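Local coordinates for beta-d-glucoside glucohydrolase (Hypocrea jecorina, PDB 3ZYZ), which probably hydrolyses terminal, non-reducing beta-D-glucosyl residues with release of beta-D-glucose, as part of cellulose degradation, at residues G40-N45 with S56-D61; P176-L181 with S677-A682; C202-V207 with W237-T242; A437-G442 with H481-I486. All coordinates share one frame; numbering follows the deposited sequence. Where two conformers were deposited one is given.

Contact 1. Residues G40-N45 with S56-D61; sequences GPCVGN and SLCLQD. With BGC (beta-D-glucopyranose), chain D.
Cys42 is joined covalently to Cys58, SG to SG at 2.0 Å with a disulfide torsion of -105°, which fixes the turn leading into strand 44-45 to its neighbour. Next along, Val43 N donates to Gln60 OE1 (3.0 Å), approaching from above the amide plane. Gln60 reaches it by bending at chi2 (80°), which brings its CD within 3.6 Å of the Val43 CG2 methyl; NE2 donates to a water shared with Pro41 O and to the carbonyl of Arg67. Cut back to an alanine, Gln60 would probably leave Val43 N without its amide partner and break the water link to Pro41. The other Val43 methyl, CG1, lies 3.7 Å from C6 of the bound glucose. Gly44 pairs with Leu59 as an antiparallel hydrogen-bonded pair: Gly44 N to Leu59 O is 2.7 Å and almost straight (174°), and Leu59 N to Gly44 O is 2.8 Å. Because Val43 and Gly44 both face Leu59, the pairing is a classic beta bulge. At Asn45 the CA-H points at Leu57 O, 3.2 Å from CA. Disulfide and bulge thus join segment 40-45 to the strand leading straight into Asp61, whose OD1 accepts from glucose O4 (2.7 Å) and whose OD2 pairs with Arg67.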
# COMPACT_ATOMS: atom_id res chain seq x y z
N GLY A 40 9.76 -19.37 -17.77
CA GLY A 40 8.85 -18.91 -18.82
C GLY A 40 9.10 -17.44 -19.10
O GLY A 40 10.04 -16.87 -18.55
N PRO A 41 8.27 -16.81 -19.94
CA PRO A 41 8.51 -15.41 -20.28
C PRO A 41 8.07 -14.42 -19.19
O PRO A 41 8.52 -13.26 -19.17
CB PRO A 41 7.68 -15.22 -21.56
CG PRO A 41 6.56 -16.20 -21.40
CD PRO A 41 7.20 -17.40 -20.77
N CYS A 42 7.21 -14.86 -18.28
CA CYS A 42 6.68 -13.98 -17.24
C CYS A 42 7.46 -14.17 -15.94
O CYS A 42 8.37 -15.01 -15.88
CB CYS A 42 5.18 -14.21 -17.05
SG CYS A 42 4.30 -14.23 -18.62
N VAL A 43 7.14 -13.38 -14.93
CA VAL A 43 7.77 -13.55 -13.62
C VAL A 43 7.39 -14.92 -13.06
O VAL A 43 8.24 -15.64 -12.54
CB VAL A 43 7.39 -12.43 -12.65
CG1 VAL A 43 8.03 -12.68 -11.28
CG2 VAL A 43 7.85 -11.09 -13.20
N GLY A 44 6.10 -15.28 -13.17
CA GLY A 44 5.64 -16.63 -12.87
C GLY A 44 4.95 -17.23 -14.09
O GLY A 44 4.32 -16.50 -14.86
N ASN A 45 5.12 -18.54 -14.29
CA ASN A 45 4.40 -19.30 -15.31
C ASN A 45 4.06 -20.72 -14.80
O ASN A 45 4.78 -21.28 -14.00
CB ASN A 45 5.21 -19.41 -16.60
CG ASN A 45 5.19 -18.14 -17.43
OD1 ASN A 45 4.17 -17.79 -18.04
ND2 ASN A 45 6.32 -17.47 -17.50
N SER A 56 -0.82 -21.41 -20.26
CA SER A 56 0.24 -21.19 -19.30
C SER A 56 -0.11 -19.90 -18.56
O SER A 56 -0.08 -18.82 -19.16
CB SER A 56 1.58 -21.02 -20.01
OG SER A 56 2.55 -20.52 -19.10
N LEU A 57 -0.47 -20.01 -17.29
CA LEU A 57 -0.83 -18.82 -16.52
C LEU A 57 0.37 -17.88 -16.47
O LEU A 57 1.48 -18.31 -16.13
CB LEU A 57 -1.31 -19.17 -15.12
CG LEU A 57 -2.12 -18.04 -14.47
CD1 LEU A 57 -3.42 -17.81 -15.21
CD2 LEU A 57 -2.40 -18.35 -13.00
N CYS A 58 0.16 -16.62 -16.84
CA CYS A 58 1.26 -15.66 -16.85
C CYS A 58 1.15 -14.70 -15.68
O CYS A 58 0.16 -13.96 -15.56
CB CYS A 58 1.36 -14.93 -18.20
SG CYS A 58 2.47 -13.48 -18.18
N LEU A 59 2.13 -14.77 -14.79
CA LEU A 59 2.14 -13.98 -13.56
C LEU A 59 3.25 -12.95 -13.62
O LEU A 59 4.38 -13.30 -13.90
CB LEU A 59 2.33 -14.88 -12.33
CG LEU A 59 1.26 -15.99 -12.16
CD1 LEU A 59 1.76 -17.31 -12.72
CD2 LEU A 59 0.89 -16.15 -10.72
N GLN A 60 2.92 -11.68 -13.37
CA GLN A 60 3.89 -10.58 -13.45
C GLN A 60 3.81 -9.63 -12.27
O GLN A 60 2.72 -9.37 -11.76
CB GLN A 60 3.67 -9.78 -14.74
CG GLN A 60 4.87 -8.96 -15.22
CD GLN A 60 5.89 -9.83 -15.97
OE1 GLN A 60 5.72 -11.04 -16.09
NE2 GLN A 60 6.94 -9.20 -16.47
N ASP A 61 4.95 -9.09 -11.85
CA ASP A 61 4.95 -7.95 -10.91
C ASP A 61 4.43 -6.69 -11.64
O ASP A 61 4.37 -6.66 -12.87
CB ASP A 61 6.35 -7.70 -10.34
CG ASP A 61 6.80 -8.81 -9.39
OD1 ASP A 61 6.03 -9.12 -8.45
OD2 ASP A 61 7.91 -9.37 -9.60
C2 BGC D . 8.71 -10.54 -3.63
C3 BGC D . 7.28 -10.52 -4.13
C4 BGC D . 7.31 -10.58 -5.65
C5 BGC D . 8.09 -11.81 -6.13
C6 BGC D . 8.15 -11.92 -7.65
C1 BGC D . 9.50 -11.72 -4.22
O1 BGC D . 10.86 -11.61 -3.85
O2 BGC D . 8.65 -10.59 -2.22
O3 BGC D . 6.68 -9.32 -3.67
O4 BGC D . 5.99 -10.55 -6.15
O5 BGC D . 9.42 -11.76 -5.64
O6 BGC D . 9.02 -10.91 -8.15
O HOH W 1 8.89 -10.98 -17.70

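Contact 2. Residues P176-L181 with S677-A682. With NAG (2-acetamido-2-deoxy-beta-D-glucopyranose), chain C.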
# COMPACT_ATOMS: atom_id res chain seq x y z
N PRO A 176 3.11 -12.79 17.09
CA PRO A 176 2.15 -12.03 17.92
C PRO A 176 1.10 -12.91 18.56
O PRO A 176 0.97 -14.08 18.19
CB PRO A 176 1.47 -11.11 16.90
CG PRO A 176 1.47 -11.91 15.64
CD PRO A 176 2.79 -12.69 15.65
N ASP A 177 0.34 -12.35 19.50
CA ASP A 177 -0.82 -13.05 20.04
C ASP A 177 -1.90 -13.17 18.96
O ASP A 177 -1.84 -12.49 17.92
CB ASP A 177 -1.36 -12.33 21.28
CG ASP A 177 -1.84 -10.93 20.96
OD1 ASP A 177 -1.02 -10.07 20.58
OD2 ASP A 177 -3.05 -10.68 21.05
N ASP A 178 -2.88 -14.03 19.21
CA ASP A 178 -3.95 -14.32 18.26
C ASP A 178 -4.79 -13.09 17.93
O ASP A 178 -5.13 -12.87 16.76
CB ASP A 178 -4.86 -15.43 18.80
CG ASP A 178 -5.97 -15.80 17.85
OD1 ASP A 178 -5.72 -16.51 16.86
OD2 ASP A 178 -7.12 -15.37 18.09
N ARG A 179 -5.15 -12.29 18.93
CA ARG A 179 -5.93 -11.09 18.64
C ARG A 179 -5.15 -10.17 17.69
O ARG A 179 -5.69 -9.72 16.68
CB ARG A 179 -6.39 -10.36 19.90
CG ARG A 179 -7.40 -9.27 19.59
CD ARG A 179 -7.91 -8.61 20.84
NE ARG A 179 -8.53 -7.32 20.52
CZ ARG A 179 -8.64 -6.31 21.38
NH1 ARG A 179 -8.17 -6.44 22.63
NH2 ARG A 179 -9.20 -5.16 21.00
N THR A 180 -3.88 -9.94 17.99
CA THR A 180 -3.06 -9.06 17.14
C THR A 180 -3.00 -9.55 15.70
O THR A 180 -3.16 -8.77 14.75
CB THR A 180 -1.66 -8.86 17.71
OG1 THR A 180 -1.77 -8.31 19.03
CG2 THR A 180 -0.85 -7.87 16.84
N LEU A 181 -2.78 -10.85 15.54
CA LEU A 181 -2.73 -11.46 14.23
C LEU A 181 -4.01 -11.17 13.44
O LEU A 181 -3.95 -10.71 12.30
CB LEU A 181 -2.50 -12.97 14.35
CG LEU A 181 -2.63 -13.76 13.05
CD1 LEU A 181 -1.54 -13.35 12.07
CD2 LEU A 181 -2.58 -15.25 13.34
N SER A 677 -16.33 -3.98 15.85
CA SER A 677 -15.97 -5.28 16.43
C SER A 677 -14.51 -5.43 16.84
O SER A 677 -13.63 -4.81 16.25
CB SER A 677 -16.29 -6.40 15.43
OG SER A 677 -17.68 -6.48 15.20
N TYR A 678 -14.27 -6.29 17.83
CA TYR A 678 -12.91 -6.75 18.12
C TYR A 678 -12.88 -8.28 17.94
O TYR A 678 -13.93 -8.93 17.98
CB TYR A 678 -12.50 -6.37 19.56
CG TYR A 678 -13.32 -7.09 20.59
CD1 TYR A 678 -14.59 -6.63 20.91
CD2 TYR A 678 -12.85 -8.25 21.20
CE1 TYR A 678 -15.37 -7.28 21.82
CE2 TYR A 678 -13.62 -8.93 22.11
CZ TYR A 678 -14.89 -8.44 22.41
OH TYR A 678 -15.68 -9.08 23.32
N TRP A 679 -11.70 -8.84 17.73
CA TRP A 679 -11.56 -10.28 17.58
C TRP A 679 -11.47 -10.97 18.94
O TRP A 679 -10.58 -10.65 19.72
CB TRP A 679 -10.30 -10.59 16.78
CG TRP A 679 -10.03 -12.06 16.65
CD1 TRP A 679 -9.12 -12.80 17.35
CD2 TRP A 679 -10.68 -12.96 15.75
NE1 TRP A 679 -9.16 -14.12 16.93
CE2 TRP A 679 -10.11 -14.24 15.95
CE3 TRP A 679 -11.70 -12.82 14.79
CZ2 TRP A 679 -10.52 -15.37 15.23
CZ3 TRP A 679 -12.11 -13.94 14.07
CH2 TRP A 679 -11.51 -15.19 14.29
N ASP A 680 -12.37 -11.91 19.20
CA ASP A 680 -12.34 -12.70 20.42
C ASP A 680 -11.58 -14.02 20.19
O ASP A 680 -12.07 -14.91 19.51
CB ASP A 680 -13.76 -12.97 20.95
CG ASP A 680 -13.76 -13.75 22.27
OD1 ASP A 680 -13.28 -13.22 23.29
OD2 ASP A 680 -14.21 -14.91 22.27
N THR A 681 -10.39 -14.12 20.79
CA THR A 681 -9.51 -15.28 20.56
C THR A 681 -10.12 -16.61 21.00
O THR A 681 -10.06 -17.59 20.24
CB THR A 681 -8.08 -15.10 21.17
OG1 THR A 681 -7.31 -16.29 20.94
CG2 THR A 681 -8.13 -14.82 22.66
N ALA A 682 -10.73 -16.66 22.18
CA ALA A 682 -11.28 -17.92 22.71
C ALA A 682 -12.39 -18.51 21.85
O ALA A 682 -12.46 -19.72 21.69
CB ALA A 682 -11.74 -17.76 24.16
C1 NAG C . 1.61 -18.09 18.89
C2 NAG C . 1.89 -17.27 20.15
C3 NAG C . 0.66 -17.09 21.06
C4 NAG C . -0.60 -16.75 20.25
C5 NAG C . -0.78 -17.83 19.18
C6 NAG C . -2.06 -17.68 18.36
C7 NAG C . 4.19 -17.45 21.07
C8 NAG C . 5.12 -18.31 21.88
N2 NAG C . 2.95 -17.93 20.90
O3 NAG C . 0.88 -16.08 22.02
O4 NAG C . -1.74 -16.60 21.09
O5 NAG C . 0.35 -17.76 18.32
O6 NAG C . -1.89 -16.69 17.37
O7 NAG C . 4.58 -16.38 20.60
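The first turn of helix 178-194, in the family 3 N-terminal domain, meets strand 678-680 of the fibronectin type III-like domain here, so Asp178 and Arg179 against Trp679 form part of a domain interface. Asp178 makes the hydrogen bonds between the two segments. A chi1 of -179° swings its carboxylate away from its own nitrogen and out to the strand, where OD2 accepts from two donors. Trp679 NE1 reaches it at 2.7 Å, bent to 149° at the hydrogen; OD2 lies at the edge of the indole, near the ring plane, and NE1 comes to the syn side of OD2, somewhat out of the carboxylate plane. Thr681 OG1 gives a second bond to the same OD2 at 3.0 Å from the other face of the carboxylate, although this holds for one of two threonine conformers. Arg179, extended from CG to NE, reaches over to the strand: its CG lies 3.5 Å from Trp679 O, and NH2 comes 3.8 Å from Tyr678 CB, with the guanidinium turned 71° against the tyrosine ring. The charged end is held by Glu183, whose OE1 also accepts from Trp679 N, and by Arg645 O and Thr646 OG1. The indole itself stacks on His182. Asp177 is the N-cap, its OD2 accepting weakly from Thr180 N (3.3 Å). The backbone N of Asp178 makes a weak bond to O4 of an N-acetylglucosamine (3.4 Å). The indole N-H and the helix start would probably stabilise Asp178 as the anion, with Thr681 adding to this only in the given conformer.

Contact 3. Residues C202-V207 with W237-T242. With BGC (beta-D-glucopyranose), chain D.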
# COMPACT_ATOMS: atom_id res chain seq x y z
N CYS A 202 1.49 -16.11 0.02
CA CYS A 202 2.03 -16.32 1.37
C CYS A 202 3.48 -15.85 1.46
O CYS A 202 4.21 -15.93 0.48
CB CYS A 202 1.86 -17.76 1.87
SG CYS A 202 2.40 -19.07 0.76
N SER A 203 3.88 -15.36 2.63
CA SER A 203 5.15 -14.66 2.78
C SER A 203 6.37 -15.56 3.03
O SER A 203 6.25 -16.78 3.16
CB SER A 203 5.05 -13.59 3.88
OG SER A 203 4.69 -14.18 5.12
N TYR A 204 7.53 -14.90 3.10
CA TYR A 204 8.83 -15.51 3.36
C TYR A 204 9.08 -15.93 4.80
O TYR A 204 9.81 -16.88 5.05
CB TYR A 204 9.94 -14.50 2.99
CG TYR A 204 10.28 -14.49 1.52
CD1 TYR A 204 10.72 -15.66 0.88
CD2 TYR A 204 10.19 -13.31 0.77
CE1 TYR A 204 11.05 -15.66 -0.46
CE2 TYR A 204 10.52 -13.30 -0.58
CZ TYR A 204 10.95 -14.48 -1.19
OH TYR A 204 11.27 -14.50 -2.52
N ASN A 205 8.50 -15.18 5.74
CA ASN A 205 8.80 -15.33 7.16
C ASN A 205 8.06 -16.49 7.79
O ASN A 205 7.19 -17.10 7.16
CB ASN A 205 8.48 -14.04 7.90
CG ASN A 205 7.04 -13.62 7.71
OD1 ASN A 205 6.66 -13.09 6.65
ND2 ASN A 205 6.21 -13.90 8.71
N LYS A 206 8.43 -16.80 9.02
CA LYS A 206 7.70 -17.75 9.84
C LYS A 206 6.67 -17.02 10.67
O LYS A 206 6.80 -15.83 10.94
CB LYS A 206 8.65 -18.53 10.74
CG LYS A 206 9.52 -19.52 10.02
CD LYS A 206 10.62 -20.06 10.92
CE LYS A 206 11.30 -21.24 10.26
NZ LYS A 206 12.59 -21.59 10.91
N VAL A 207 5.62 -17.74 11.04
CA VAL A 207 4.59 -17.24 11.93
C VAL A 207 4.52 -18.26 13.07
O VAL A 207 4.10 -19.41 12.84
CB VAL A 207 3.23 -17.10 11.21
CG1 VAL A 207 2.12 -16.67 12.20
CG2 VAL A 207 3.31 -16.13 10.03
N TRP A 237 8.35 -15.86 -3.86
CA TRP A 237 9.29 -16.53 -4.77
C TRP A 237 10.34 -17.38 -4.04
O TRP A 237 11.27 -16.85 -3.43
CB TRP A 237 9.91 -15.52 -5.74
CG TRP A 237 9.26 -15.52 -7.14
CD1 TRP A 237 9.90 -15.58 -8.33
CD2 TRP A 237 7.85 -15.47 -7.44
NE1 TRP A 237 9.00 -15.55 -9.36
CE2 TRP A 237 7.73 -15.49 -8.85
CE3 TRP A 237 6.69 -15.40 -6.67
CZ2 TRP A 237 6.49 -15.46 -9.50
CZ3 TRP A 237 5.45 -15.36 -7.32
CH2 TRP A 237 5.37 -15.38 -8.72
N ASN A 238 10.16 -18.70 -4.12
CA ASN A 238 10.95 -19.70 -3.39
C ASN A 238 10.75 -19.61 -1.87
O ASN A 238 11.68 -19.81 -1.09
CB ASN A 238 12.44 -19.67 -3.76
CG ASN A 238 13.18 -20.91 -3.27
OD1 ASN A 238 12.86 -22.03 -3.63
ND2 ASN A 238 14.18 -20.71 -2.41
N ALA A 239 9.52 -19.32 -1.48
CA ALA A 239 9.13 -19.24 -0.09
C ALA A 239 8.63 -20.61 0.39
O ALA A 239 8.30 -20.77 1.57
CB ALA A 239 8.05 -18.18 0.09
N GLN A 240 8.57 -21.58 -0.52
CA GLN A 240 8.16 -22.96 -0.20
C GLN A 240 9.31 -23.76 0.39
O GLN A 240 10.45 -23.69 -0.09
CB GLN A 240 7.65 -23.64 -1.47
CG GLN A 240 6.95 -24.98 -1.26
CD GLN A 240 6.43 -25.56 -2.57
OE1 GLN A 240 6.89 -25.19 -3.65
NE2 GLN A 240 5.46 -26.46 -2.48
N HIS A 241 9.03 -24.54 1.43
CA HIS A 241 10.07 -25.31 2.09
C HIS A 241 9.88 -26.82 2.04
O HIS A 241 10.86 -27.55 2.07
CB HIS A 241 10.24 -24.84 3.54
CG HIS A 241 10.69 -23.42 3.64
ND1 HIS A 241 12.03 -23.08 3.70
CD2 HIS A 241 10.00 -22.26 3.65
CE1 HIS A 241 12.14 -21.76 3.76
NE2 HIS A 241 10.92 -21.24 3.73
N THR A 242 8.64 -27.29 1.97
CA THR A 242 8.40 -28.72 1.83
C THR A 242 7.53 -29.04 0.63
O THR A 242 6.85 -28.16 0.10
CB THR A 242 7.75 -29.34 3.08
OG1 THR A 242 6.46 -28.74 3.26
CG2 THR A 242 8.61 -29.12 4.33
C2 BGC D . 8.71 -10.54 -3.63
C3 BGC D . 7.28 -10.52 -4.13
C4 BGC D . 7.31 -10.58 -5.65
C5 BGC D . 8.09 -11.81 -6.13
C6 BGC D . 8.15 -11.92 -7.65
C1 BGC D . 9.50 -11.72 -4.22
O1 BGC D . 10.86 -11.61 -3.85
O2 BGC D . 8.65 -10.59 -2.22
O3 BGC D . 6.68 -9.32 -3.67
O4 BGC D . 5.99 -10.55 -6.15
O5 BGC D . 9.42 -11.76 -5.64
O6 BGC D . 9.02 -10.91 -8.15
O HOH W 2 7.00 -19.42 3.71
O HOH W 3 10.52 -18.65 2.97
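Tyr204 has CG beside its backbone nitrogen and anti to the carbonyl carbon (chi1 -83°), a turn that carries the phenol across to Trp237, while Trp237 itself adopts an unusual chi1 of -99° that leads its indole away from the tyrosine. The phenol OH donates to Trp237 O at 2.5 Å, tilted only 19° from the carbonyl plane. Nearer the backbone end of the same ring, CD1 rests 3.8 Å from the Ala239 CB methyl. Segment 202-207 begins at the end of strand 199-202 and segment 237-242 follows strand 232-235, two adjacent parallel strands of the N-terminal domain, which belongs to the TIM-barrel clan; the contact thus joins the loops leaving their C-terminal ends, beside the glucose site. There C6 of the sugar lies 3.6 Å above the centre of the Trp237 indole, over one face, and glucose O1 sits in the Tyr204 ring plane at its edge, 3.2 Å from OH. Asp236, just ahead of Trp237, also bonds the sugar, and Trp237 NE1 is taken up by Val43 O. A phenylalanine in place of Tyr204 would probably leave Trp237 O without its donor and the 237-242 loop less firmly placed beside the sugar. Between the two backbones, one water donates to both Ser203 O and Ala239 O, each at 2.8 Å.

Contact 4. Residues A437-G442 with H481-I486; sequences ADSGEG and HSVGAI. With BGC (beta-D-glucopyranose), chain D.
Ala437 and Ser482 pair in parallel, their CA atoms 4.7 Å apart, with Ala437 N donating to His481 O (3.3 Å) and Val483 N donating to Ala437 O (3.3 Å), both long bonds. On the face that carries Ala437 and Ser482, the Ala437 CB methyl touches the Ile486 CD1 methyl at 3.7 Å and the Ser482 hydroxyl beside it. That hydroxyl is turned back on its own chain: OG stands opposite the backbone nitrogen across CA-CB (chi1 -179°) and donates to Gly484 O at 2.6 Å, in the carbonyl plane on a lone pair, which links Ser482 to the chain two residues on. Strands 430-437 and 476-482 are neighbours in the mixed sheet of the family 3 C-terminal domain, and the contact lies where both run out into loops. Here Val483 packs between the two segments, against Asp438 and Ser439. Its CG2 methyl abuts Asp438 C at 3.4 Å and Ser439 OG at the same distance, while CG1 faces Asp438 OD1. Ser439 OG bonds to Gly124 O of the N-terminal domain. Two residues on, the loop reaches the glucose: Glu441, extended beyond CG, accepts from the sugar O1 through OE2 at 2.6 Å, and that oxygen also pairs with Arg169, while Ser384 OG bonds to OE1.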
# COMPACT_ATOMS: atom_id res chain seq x y z
N ALA A 437 14.70 10.16 1.15
CA ALA A 437 15.07 8.92 1.82
C ALA A 437 14.49 7.78 0.98
O ALA A 437 13.44 7.92 0.35
CB ALA A 437 14.56 8.88 3.26
N ASP A 438 15.21 6.67 0.94
CA ASP A 438 14.85 5.57 0.06
C ASP A 438 14.92 4.26 0.83
O ASP A 438 15.47 4.22 1.93
CB ASP A 438 15.78 5.54 -1.17
CG ASP A 438 15.17 4.80 -2.36
OD1 ASP A 438 14.00 4.38 -2.28
OD2 ASP A 438 15.88 4.64 -3.37
N SER A 439 14.36 3.20 0.26
CA SER A 439 14.43 1.86 0.85
C SER A 439 13.84 0.84 -0.12
O SER A 439 13.35 1.21 -1.20
CB SER A 439 13.71 1.80 2.21
OG SER A 439 12.31 1.72 2.06
N GLY A 440 13.90 -0.44 0.23
CA GLY A 440 13.29 -1.42 -0.65
C GLY A 440 13.42 -2.85 -0.20
O GLY A 440 13.72 -3.13 0.96
N GLU A 441 13.21 -3.74 -1.15
CA GLU A 441 13.21 -5.17 -0.87
C GLU A 441 14.60 -5.65 -0.52
O GLU A 441 15.59 -5.26 -1.16
CB GLU A 441 12.67 -5.94 -2.08
CG GLU A 441 12.12 -7.30 -1.71
CD GLU A 441 11.60 -8.05 -2.92
OE1 GLU A 441 11.12 -7.37 -3.86
OE2 GLU A 441 11.66 -9.30 -2.91
N GLY A 442 14.67 -6.51 0.49
CA GLY A 442 15.93 -6.86 1.13
C GLY A 442 16.87 -7.80 0.40
O GLY A 442 17.47 -8.66 1.03
N HIS A 481 10.99 13.95 -0.93
CA HIS A 481 10.48 12.71 -1.51
C HIS A 481 11.03 11.53 -0.73
O HIS A 481 12.24 11.35 -0.64
CB HIS A 481 10.83 12.60 -2.99
CG HIS A 481 10.16 13.63 -3.85
ND1 HIS A 481 10.79 14.81 -4.22
CD2 HIS A 481 8.93 13.67 -4.42
CE1 HIS A 481 9.97 15.52 -4.97
NE2 HIS A 481 8.84 14.86 -5.10
N SER A 482 10.14 10.72 -0.17
CA SER A 482 10.57 9.67 0.76
C SER A 482 9.66 8.45 0.84
O SER A 482 8.44 8.56 0.78
CB SER A 482 10.75 10.27 2.16
OG SER A 482 11.19 9.29 3.07
N VAL A 483 10.31 7.29 0.99
CA VAL A 483 9.68 5.99 1.23
C VAL A 483 8.96 5.87 2.58
O VAL A 483 8.22 4.91 2.81
CB VAL A 483 10.72 4.86 1.15
CG1 VAL A 483 11.21 4.67 -0.27
CG2 VAL A 483 11.89 5.13 2.10
N GLY A 484 9.20 6.81 3.48
CA GLY A 484 8.55 6.81 4.79
C GLY A 484 8.99 7.97 5.67
O GLY A 484 9.73 8.85 5.22
N ALA A 485 8.56 7.95 6.93
CA ALA A 485 8.90 8.99 7.90
C ALA A 485 10.40 9.30 7.99
O ALA A 485 11.25 8.42 7.92
CB ALA A 485 8.36 8.64 9.25
N ILE A 486 10.69 10.59 8.10
CA ILE A 486 12.02 11.11 8.39
C ILE A 486 11.84 12.01 9.61
O ILE A 486 10.82 12.71 9.70
CB ILE A 486 12.54 11.96 7.21
CG1 ILE A 486 12.86 11.08 6.01
CG2 ILE A 486 13.75 12.79 7.60
CD1 ILE A 486 13.02 11.87 4.71
C2 BGC D . 8.71 -10.54 -3.63
C3 BGC D . 7.28 -10.52 -4.13
C4 BGC D . 7.31 -10.58 -5.65
C5 BGC D . 8.09 -11.81 -6.13
C6 BGC D . 8.15 -11.92 -7.65
C1 BGC D . 9.50 -11.72 -4.22
O1 BGC D . 10.86 -11.61 -3.85
O2 BGC D . 8.65 -10.59 -2.22
O3 BGC D . 6.68 -9.32 -3.67
O4 BGC D . 5.99 -10.55 -6.15
O5 BGC D . 9.42 -11.76 -5.64
O6 BGC D . 9.02 -10.91 -8.15

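Overall arrangement
From the N terminus, contact 1 closes first, over a short loop of ten residues, at the outer edge of the N-terminal domain sheet. Contact 2 then opens at helix 178-194 and closes only near the C terminus, joining that domain to the fibronectin type III-like domain. Nested within its long loop, one after the other, are contact 3, which ties together loops after two adjacent strands of the N-terminal sheet, and contact 4, in the sheet of the C-terminal domain; none cross. Contacts 1 and 3 touch directly through Val43 and Trp237. Contacts 1, 3 and 4 all meet the glucose, so two domains supply its site, whereas contact 2 lies about 36 Å from contact 1, centre to centre.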